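PDB 6O43: Orf11, which is a potential phage lysin, presumably acting in breakdown of the staphylococcal cell wall, although its exact activity is not established. Local coordinates for residues Leu100-Asp114 / Arg145-Tyr159. Residues are numbered along the deposited sequence; the frame is centred on the assembly and turned at random.
Sequences LVSQSKQAGQPSWYD and RAYIPLTAAATWAAY
Thr155 and Trp112 form one tight end of this contact, where the loop after helix 89-104 runs over helix 152-159. With Thr155 CG2 anti to the backbone N, the methyl sits over one face of the Trp112 indole, 3.7 Å from the centroid of its six-membered ring and 18° off the normal, a CH-pi contact. Pro110 CB shares that face, while Tyr159 CB closes on Trp112 CH2 at 3.5 Å. The other branch of Thr155 serves the backbone: OG1 accepts from Ser111 N at 2.9 Å, nearly straight at 166°, and donates to Ile148 O. Trp156 NE1 reaches Trp112 O at 2.9 Å; that oxygen lies near the indole plane, at the edge of the ring, while NE1 stands above the carbonyl plane. Trp112 NE1 turns instead to Asn131, and Tyr159 OH to Asp133, tying this end to helix 124-136.

At the other end, where Ala146 CB packs 3.7 Å from Ser104 N, Arg145 and Gln106 exchange bonds. Gln106 NE2 donates to Arg145 O at 2.8 Å, and Arg145 NH1 to Gln106 O at 2.9 Å, each in the plane of the accepting carbonyl. A bend at chi3 (-66°) carries the guanidinium to that oxygen, and its NH2 also binds Met138 O. Between the two ends the contact loosens: the water bridges from exposed Gly108 to Arg145 each have a weak leg, whereas one water firmly joins Gln109 O to Pro149 O. The chemistry thus implies a loop fixed at both ends by side-chain-to-backbone bonds, with aromatic packing at one end and hydration in the middle.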
ATOM      1  N   LEU A 100      -6.318  -6.529  -4.997  1.00 39.76           N
ATOM      2  CA  LEU A 100      -4.949  -6.026  -5.003  1.00 48.45           C
ATOM      3  C   LEU A 100      -4.071  -6.789  -5.989  1.00 50.77           C
ATOM      4  O   LEU A 100      -3.172  -6.201  -6.603  1.00 43.07           O
ATOM      5  CB  LEU A 100      -4.367  -6.106  -3.595  1.00 51.58           C
ATOM      6  CG  LEU A 100      -3.566  -4.906  -3.103  1.00 59.89           C
ATOM      7  CD1 LEU A 100      -4.242  -3.610  -3.522  1.00 51.15           C
ATOM      8  CD2 LEU A 100      -3.410  -4.963  -1.591  1.00 53.42           C
ATOM      9  N   VAL A 101      -4.306  -8.091  -6.153  1.00 41.82           N
ATOM     10  CA  VAL A 101      -3.545  -8.847  -7.141  1.00 43.31           C
ATOM     11  C   VAL A 101      -3.869  -8.357  -8.548  1.00 46.72           C
ATOM     12  O   VAL A 101      -2.971  -8.173  -9.378  1.00 42.18           O
ATOM     13  CB  VAL A 101      -3.814 -10.354  -6.983  1.00 43.41           C
ATOM     14  CG1 VAL A 101      -3.203 -11.133  -8.135  1.00 47.64           C
ATOM     15  CG2 VAL A 101      -3.266 -10.860  -5.651  1.00 56.82           C
ATOM     16  N   SER A 102      -5.156  -8.149  -8.842  1.00 42.40           N
ATOM     17  CA  SER A 102      -5.538  -7.591 -10.135  1.00 47.07           C
ATOM     18  C   SER A 102      -4.847  -6.258 -10.377  1.00 42.21           C
ATOM     19  O   SER A 102      -4.172  -6.072 -11.395  1.00 43.53           O
ATOM     20  CB  SER A 102      -7.056  -7.424 -10.215  1.00 48.37           C
ATOM     21  OG  SER A 102      -7.712  -8.675 -10.132  1.00 73.34           O
ATOM     22  N   GLN A 103      -4.989  -5.323  -9.435  1.00 43.56           N
ATOM     23  CA  GLN A 103      -4.474  -3.974  -9.641  1.00 49.11           C
ATOM     24  C   GLN A 103      -2.962  -3.976  -9.827  1.00 42.84           C
ATOM     25  O   GLN A 103      -2.431  -3.198 -10.629  1.00 48.63           O
ATOM     26  CB  GLN A 103      -4.885  -3.071  -8.474  1.00 45.33           C
ATOM     27  CG  GLN A 103      -6.391  -2.834  -8.407  1.00 50.16           C
ATOM     28  CD  GLN A 103      -6.807  -1.906  -7.279  1.00 59.39           C
ATOM     29  OE1 GLN A 103      -5.967  -1.291  -6.619  1.00 62.27           O
ATOM     30  NE2 GLN A 103      -8.113  -1.797  -7.056  1.00 56.55           N
ATOM     31  N   SER A 104      -2.251  -4.855  -9.117  1.00 42.14           N
ATOM     32  CA  SER A 104      -0.797  -4.899  -9.246  1.00 39.02           C
ATOM     33  C   SER A 104      -0.348  -5.291 -10.646  1.00 41.52           C
ATOM     34  O   SER A 104       0.828  -5.097 -10.978  1.00 41.90           O
ATOM     35  CB  SER A 104      -0.193  -5.873  -8.228  1.00 42.84           C
ATOM     36  OG  SER A 104      -0.316  -7.214  -8.669  1.00 40.41           O
ATOM     37  N   LYS A 105      -1.243  -5.837 -11.473  1.00 42.73           N
ATOM     38  CA  LYS A 105      -0.927  -6.193 -12.853  1.00 49.00           C
ATOM     39  C   LYS A 105      -1.593  -5.271 -13.871  1.00 45.66           C
ATOM     40  O   LYS A 105      -1.605  -5.586 -15.064  1.00 49.72           O
ATOM     41  CB  LYS A 105      -1.338  -7.639 -13.138  1.00 49.74           C
ATOM     42  CG  LYS A 105      -0.940  -8.655 -12.081  1.00 48.62           C
ATOM     43  CD  LYS A 105      -1.442 -10.032 -12.481  1.00 60.63           C
ATOM     44  CE  LYS A 105      -1.638 -10.940 -11.282  1.00 63.87           C
ATOM     45  NZ  LYS A 105      -2.313 -12.215 -11.662  1.00 73.43           N
ATOM     46  N   GLN A 106      -2.163  -4.154 -13.431  1.00 37.15           N
ATOM     47  CA  GLN A 106      -2.930  -3.304 -14.333  1.00 37.04           C
ATOM     48  C   GLN A 106      -2.010  -2.474 -15.223  1.00 36.61           C
ATOM     49  O   GLN A 106      -0.894  -2.109 -14.841  1.00 37.91           O
ATOM     50  CB  GLN A 106      -3.855  -2.375 -13.542  1.00 35.96           C
ATOM     51  CG  GLN A 106      -3.119  -1.305 -12.755  1.00 34.21           C
ATOM     52  CD  GLN A 106      -4.011  -0.587 -11.762  1.00 40.07           C
ATOM     53  OE1 GLN A 106      -5.225  -0.505 -11.948  1.00 43.78           O
ATOM     54  NE2 GLN A 106      -3.411  -0.069 -10.693  1.00 37.21           N
ATOM     55  N   ALA A 107      -2.484  -2.192 -16.430  1.00 37.48           N
ATOM     56  CA  ALA A 107      -1.859  -1.159 -17.237  1.00 47.14           C
ATOM     57  C   ALA A 107      -2.135   0.209 -16.619  1.00 41.99           C
ATOM     58  O   ALA A 107      -3.059   0.383 -15.821  1.00 46.26           O
ATOM     59  CB  ALA A 107      -2.380  -1.207 -18.673  1.00 45.97           C
ATOM     60  N   GLY A 108      -1.320   1.186 -16.980  1.00 40.76           N
ATOM     61  CA  GLY A 108      -1.568   2.534 -16.517  1.00 46.41           C
ATOM     62  C   GLY A 108      -0.346   3.418 -16.653  1.00 34.11           C
ATOM     63  O   GLY A 108       0.671   3.036 -17.232  1.00 40.05           O
ATOM     64  N   GLN A 109      -0.492   4.622 -16.115  1.00 40.61           N
ATOM     65  CA  GLN A 109       0.549   5.636 -16.085  1.00 40.88           C
ATOM     66  C   GLN A 109       0.286   6.527 -14.885  1.00 37.67           C
ATOM     67  O   GLN A 109      -0.841   6.563 -14.377  1.00 42.30           O
ATOM     68  CB  GLN A 109       0.562   6.466 -17.381  1.00 38.91           C
ATOM     69  CG  GLN A 109      -0.659   7.367 -17.550  1.00 38.15           C
ATOM     70  CD  GLN A 109      -0.789   7.928 -18.961  1.00 51.42           C
ATOM     71  OE1 GLN A 109      -0.382   7.287 -19.932  1.00 51.07           O
ATOM     72  NE2 GLN A 109      -1.360   9.124 -19.079  1.00 45.71           N
ATOM     73  N   PRO A 110       1.296   7.244 -14.399  1.00 40.68           N
ATOM     74  CA  PRO A 110       1.098   8.072 -13.206  1.00 38.17           C
ATOM     75  C   PRO A 110       0.107   9.196 -13.469  1.00 48.83           C
ATOM     76  O   PRO A 110      -0.098   9.638 -14.603  1.00 42.48           O
ATOM     77  CB  PRO A 110       2.502   8.619 -12.907  1.00 43.40           C
ATOM     78  CG  PRO A 110       3.445   7.640 -13.570  1.00 41.53           C
ATOM     79  CD  PRO A 110       2.706   7.228 -14.829  1.00 47.70           C
ATOM     80  N   SER A 111      -0.521   9.648 -12.385  1.00 42.81           N
ATOM     81  CA  SER A 111      -1.529  10.704 -12.411  1.00 52.50           C
ATOM     82  C   SER A 111      -0.976  11.897 -11.643  1.00 44.82           C
ATOM     83  O   SER A 111      -0.895  11.862 -10.410  1.00 42.86           O
ATOM     84  CB  SER A 111      -2.841  10.209 -11.808  1.00 48.71           C
ATOM     85  OG  SER A 111      -3.685  11.291 -11.476  1.00 56.36           O
ATOM     86  N   TRP A 112      -0.594  12.949 -12.364  1.00 39.92           N
ATOM     87  CA  TRP A 112       0.181  14.026 -11.764  1.00 41.27           C
ATOM     88  C   TRP A 112      -0.669  15.153 -11.191  1.00 48.17           C
ATOM     89  O   TRP A 112      -0.129  16.003 -10.473  1.00 46.42           O
ATOM     90  CB  TRP A 112       1.173  14.584 -12.788  1.00 42.89           C
ATOM     91  CG  TRP A 112       2.168  13.558 -13.222  1.00 42.18           C
ATOM     92  CD1 TRP A 112       2.192  12.889 -14.409  1.00 51.64           C
ATOM     93  CD2 TRP A 112       3.267  13.058 -12.454  1.00 46.48           C
ATOM     94  NE1 TRP A 112       3.252  12.010 -14.434  1.00 50.47           N
ATOM     95  CE2 TRP A 112       3.927  12.097 -13.246  1.00 51.10           C
ATOM     96  CE3 TRP A 112       3.765  13.337 -11.178  1.00 45.48           C
ATOM     97  CZ2 TRP A 112       5.057  11.413 -12.800  1.00 50.57           C
ATOM     98  CZ3 TRP A 112       4.888  12.655 -10.737  1.00 54.83           C
ATOM     99  CH2 TRP A 112       5.521  11.706 -11.547  1.00 47.14           C
ATOM    100  N   TYR A 113      -1.974  15.182 -11.463  1.00 40.79           N
ATOM    101  CA  TYR A 113      -2.836  16.204 -10.889  1.00 37.46           C
ATOM    102  C   TYR A 113      -4.155  15.587 -10.450  1.00 39.66           C
ATOM    103  O   TYR A 113      -4.599  14.574 -10.992  1.00 45.80           O
ATOM    104  CB  TYR A 113      -3.092  17.361 -11.873  1.00 40.52           C
ATOM    105  CG  TYR A 113      -3.941  17.002 -13.071  1.00 41.89           C
ATOM    106  CD1 TYR A 113      -3.369  16.473 -14.220  1.00 43.78           C
ATOM    107  CD2 TYR A 113      -5.313  17.207 -13.059  1.00 48.77           C
ATOM    108  CE1 TYR A 113      -4.140  16.149 -15.321  1.00 49.03           C
ATOM    109  CE2 TYR A 113      -6.094  16.890 -14.156  1.00 57.24           C
ATOM    110  CZ  TYR A 113      -5.502  16.359 -15.285  1.00 56.61           C
ATOM    111  OH  TYR A 113      -6.272  16.041 -16.378  1.00 65.42           O
ATOM    112  N   ASP A 114      -4.774  16.221  -9.456  1.00 46.72           N
ATOM    113  CA  ASP A 114      -6.034  15.756  -8.883  1.00 44.72           C
ATOM    114  C   ASP A 114      -7.174  16.126  -9.826  1.00 49.35           C
ATOM    115  O   ASP A 114      -7.562  17.297  -9.917  1.00 45.67           O
ATOM    116  CB  ASP A 114      -6.230  16.369  -7.498  1.00 46.31           C
ATOM    117  CG  ASP A 114      -7.559  15.993  -6.863  1.00 59.13           C
ATOM    118  OD1 ASP A 114      -8.342  15.244  -7.485  1.00 59.52           O
ATOM    119  OD2 ASP A 114      -7.816  16.449  -5.728  1.00 64.45           O
ATOM    120  N   ARG A 145       2.644  -0.424  -9.021  1.00 41.32           N
ATOM    121  CA  ARG A 145       1.673  -0.572 -10.099  1.00 43.97           C
ATOM    122  C   ARG A 145       0.251  -0.665  -9.565  1.00 45.43           C
ATOM    123  O   ARG A 145      -0.687  -0.193 -10.218  1.00 42.95           O
ATOM    124  CB  ARG A 145       2.012  -1.799 -10.946  1.00 37.91           C
ATOM    125  CG  ARG A 145       1.111  -1.991 -12.156  1.00 35.68           C
ATOM    126  CD  ARG A 145       1.787  -2.859 -13.208  1.00 36.92           C
ATOM    127  NE  ARG A 145       2.960  -2.201 -13.781  1.00 41.63           N
ATOM    128  CZ  ARG A 145       2.905  -1.272 -14.735  1.00 44.42           C
ATOM    129  NH1 ARG A 145       1.732  -0.890 -15.226  1.00 41.64           N
ATOM    130  NH2 ARG A 145       4.022  -0.723 -15.198  1.00 40.53           N
ATOM    131  N   ALA A 146       0.069  -1.247  -8.376  1.00 39.79           N
ATOM    132  CA  ALA A 146      -1.275  -1.406  -7.832  1.00 36.91           C
ATOM    133  C   ALA A 146      -1.923  -0.069  -7.488  1.00 39.27           C
ATOM    134  O   ALA A 146      -3.148   0.068  -7.597  1.00 37.42           O
ATOM    135  CB  ALA A 146      -1.238  -2.303  -6.594  1.00 36.61           C
ATOM    136  N   TYR A 147      -1.137   0.924  -7.077  1.00 35.70           N
ATOM    137  CA  TYR A 147      -1.689   2.175  -6.566  1.00 39.66           C
ATOM    138  C   TYR A 147      -1.414   3.394  -7.438  1.00 42.76           C
ATOM    139  O   TYR A 147      -2.290   4.250  -7.573  1.00 42.38           O
ATOM    140  CB  TYR A 147      -1.157   2.434  -5.154  1.00 38.90           C
ATOM    141  CG  TYR A 147      -1.685   1.460  -4.118  1.00 42.19           C
ATOM    142  CD1 TYR A 147      -2.977   1.579  -3.621  1.00 44.56           C
ATOM    143  CD2 TYR A 147      -0.893   0.425  -3.636  1.00 45.67           C
ATOM    144  CE1 TYR A 147      -3.471   0.695  -2.672  1.00 50.07           C
ATOM    145  CE2 TYR A 147      -1.377  -0.466  -2.684  1.00 57.84           C
ATOM    146  CZ  TYR A 147      -2.667  -0.323  -2.206  1.00 55.01           C
ATOM    147  OH  TYR A 147      -3.146  -1.204  -1.265  1.00 65.38           O
ATOM    148  N   ILE A 148      -0.228   3.501  -8.043  1.00 41.73           N
ATOM    149  CA  ILE A 148       0.179   4.767  -8.666  1.00 37.15           C
ATOM    150  C   ILE A 148      -0.806   5.254  -9.727  1.00 46.62           C
ATOM    151  O   ILE A 148      -1.162   6.445  -9.706  1.00 44.58           O
ATOM    152  CB  ILE A 148       1.613   4.650  -9.208  1.00 38.58           C
ATOM    153  CG1 ILE A 148       2.625   4.768  -8.060  1.00 38.45           C
ATOM    154  CG2 ILE A 148       1.873   5.712 -10.274  1.00 38.94           C
ATOM    155  CD1 ILE A 148       3.965   4.160  -8.361  1.00 40.50           C
ATOM    156  N   PRO A 149      -1.268   4.427 -10.670  1.00 39.30           N
ATOM    157  CA  PRO A 149      -2.108   4.962 -11.758  1.00 38.04           C
ATOM    158  C   PRO A 149      -3.433   5.538 -11.293  1.00 55.24           C
ATOM    159  O   PRO A 149      -4.001   6.380 -11.999  1.00 52.37           O
ATOM    160  CB  PRO A 149      -2.333   3.747 -12.668  1.00 38.45           C
ATOM    161  CG  PRO A 149      -1.284   2.756 -12.277  1.00 39.45           C
ATOM    162  CD  PRO A 149      -1.005   2.988 -10.829  1.00 37.74           C
ATOM    163  N   LEU A 150      -3.933   5.132 -10.124  1.00 49.15           N
ATOM    164  CA  LEU A 150      -5.344   5.308  -9.800  1.00 46.89           C
ATOM    165  C   LEU A 150      -5.671   6.610  -9.080  1.00 44.66           C
ATOM    166  O   LEU A 150      -6.817   7.068  -9.162  1.00 42.48           O
ATOM    167  CB  LEU A 150      -5.827   4.125  -8.959  1.00 49.04           C
ATOM    168  CG  LEU A 150      -5.797   2.806  -9.731  1.00 49.71           C
ATOM    169  CD1 LEU A 150      -6.173   1.637  -8.840  1.00 43.78           C
ATOM    170  CD2 LEU A 150      -6.729   2.895 -10.930  1.00 48.56           C
ATOM    171  N   THR A 151      -4.720   7.216  -8.375  1.00 45.15           N
ATOM    172  CA  THR A 151      -4.966   8.473  -7.687  1.00 41.17           C
ATOM    173  C   THR A 151      -3.734   9.355  -7.799  1.00 48.54           C
ATOM    174  O   THR A 151      -2.605   8.863  -7.884  1.00 43.39           O
ATOM    175  CB  THR A 151      -5.315   8.269  -6.205  1.00 47.05           C
ATOM    176  OG1 THR A 151      -4.180   7.727  -5.517  1.00 45.52           O
ATOM    177  CG2 THR A 151      -6.497   7.320  -6.050  1.00 50.78           C
ATOM    178  N   ALA A 152      -3.966  10.669  -7.808  1.00 47.63           N
ATOM    179  CA  ALA A 152      -2.851  11.609  -7.831  1.00 49.81           C
ATOM    180  C   ALA A 152      -2.040  11.528  -6.545  1.00 41.86           C
ATOM    181  O   ALA A 152      -0.813  11.677  -6.568  1.00 45.78           O
ATOM    182  CB  ALA A 152      -3.365  13.033  -8.059  1.00 46.43           C
ATOM    183  N   ALA A 153      -2.707  11.279  -5.414  1.00 41.72           N
ATOM    184  CA  ALA A 153      -2.001  11.194  -4.138  1.00 47.85           C
ATOM    185  C   ALA A 153      -1.000  10.046  -4.130  1.00 43.20           C
ATOM    186  O   ALA A 153       0.096  10.174  -3.573  1.00 43.78           O
ATOM    187  CB  ALA A 153      -2.999  11.041  -2.988  1.00 43.57           C
ATOM    188  N   ALA A 154      -1.357   8.913  -4.739  1.00 40.57           N
ATOM    189  CA  ALA A 154      -0.425   7.792  -4.796  1.00 39.64           C
ATOM    190  C   ALA A 154       0.755   8.107  -5.706  1.00 47.77           C
ATOM    191  O   ALA A 154       1.895   7.722  -5.417  1.00 47.98           O
ATOM    192  CB  ALA A 154      -1.148   6.531  -5.268  1.00 39.99           C
ATOM    193  N   THR A 155       0.502   8.810  -6.810  1.00 45.71           N
ATOM    194  CA  THR A 155       1.589   9.217  -7.693  1.00 45.52           C
ATOM    195  C   THR A 155       2.535  10.178  -6.988  1.00 38.81           C
ATOM    196  O   THR A 155       3.758  10.019  -7.050  1.00 40.58           O
ATOM    197  CB  THR A 155       1.025   9.854  -8.962  1.00 41.85           C
ATOM    198  OG1 THR A 155       0.431   8.834  -9.772  1.00 38.49           O
ATOM    199  CG2 THR A 155       2.136  10.564  -9.746  1.00 32.57           C
ATOM    200  N   TRP A 156       1.982  11.193  -6.318  1.00 45.20           N
ATOM    201  CA  TRP A 156       2.816  12.121  -5.561  1.00 44.57           C
ATOM    202  C   TRP A 156       3.625  11.393  -4.495  1.00 46.91           C
ATOM    203  O   TRP A 156       4.818  11.666  -4.318  1.00 47.56           O
ATOM    204  CB  TRP A 156       1.950  13.205  -4.922  1.00 46.61           C
ATOM    205  CG  TRP A 156       1.217  14.061  -5.903  1.00 46.68           C
ATOM    206  CD1 TRP A 156       1.604  14.379  -7.178  1.00 48.42           C
ATOM    207  CD2 TRP A 156      -0.039  14.714  -5.692  1.00 46.10           C
ATOM    208  NE1 TRP A 156       0.665  15.192  -7.767  1.00 45.26           N
ATOM    209  CE2 TRP A 156      -0.353  15.412  -6.876  1.00 48.07           C
ATOM    210  CE3 TRP A 156      -0.927  14.780  -4.613  1.00 49.09           C
ATOM    211  CZ2 TRP A 156      -1.519  16.159  -7.012  1.00 42.47           C
ATOM    212  CZ3 TRP A 156      -2.084  15.526  -4.752  1.00 49.15           C
ATOM    213  CH2 TRP A 156      -2.369  16.205  -5.942  1.00 42.75           C
ATOM    214  N   ALA A 157       2.994  10.466  -3.772  1.00 42.34           N
ATOM    215  CA  ALA A 157       3.703   9.745  -2.719  1.00 48.86           C
ATOM    216  C   ALA A 157       4.889   8.973  -3.280  1.00 46.42           C
ATOM    217  O   ALA A 157       5.948   8.901  -2.647  1.00 54.06           O
ATOM    218  CB  ALA A 157       2.753   8.797  -1.986  1.00 41.06           C
ATOM    219  N   ALA A 158       4.734   8.392  -4.469  1.00 44.02           N
ATOM    220  CA  ALA A 158       5.800   7.575  -5.041  1.00 51.48           C
ATOM    221  C   ALA A 158       6.883   8.420  -5.706  1.00 54.00           C
ATOM    222  O   ALA A 158       8.072   8.092  -5.612  1.00 48.68           O
ATOM    223  CB  ALA A 158       5.215   6.586  -6.052  1.00 45.06           C
ATOM    224  N   TYR A 159       6.495   9.514  -6.369  1.00 48.58           N
ATOM    225  CA  TYR A 159       7.381  10.215  -7.291  1.00 51.43           C
ATOM    226  C   TYR A 159       7.583  11.698  -7.005  1.00 54.12           C
ATOM    227  O   TYR A 159       8.485  12.298  -7.602  1.00 56.04           O
ATOM    228  CB  TYR A 159       6.856  10.075  -8.729  1.00 51.59           C
ATOM    229  CG  TYR A 159       6.963   8.681  -9.302  1.00 46.51           C
ATOM    230  CD1 TYR A 159       8.143   7.949  -9.192  1.00 50.48           C
ATOM    231  CD2 TYR A 159       5.886   8.098  -9.956  1.00 43.85           C
ATOM    232  CE1 TYR A 159       8.245   6.673  -9.727  1.00 54.56           C
ATOM    233  CE2 TYR A 159       5.977   6.829 -10.492  1.00 47.11           C
ATOM    234  CZ  TYR A 159       7.155   6.123 -10.378  1.00 48.06           C
ATOM    235  OH  TYR A 159       7.243   4.857 -10.912  1.00 52.05           O
TER
HETATM  236  O   HOH W   1       0.941  -0.034 -18.367  1.00 39.41           O
HETATM  237  O   HOH W   2       3.212   0.726 -17.603  1.00 48.34           O
HETATM  238  O   HOH W   3      -3.253   7.630 -14.562  1.00 42.64           O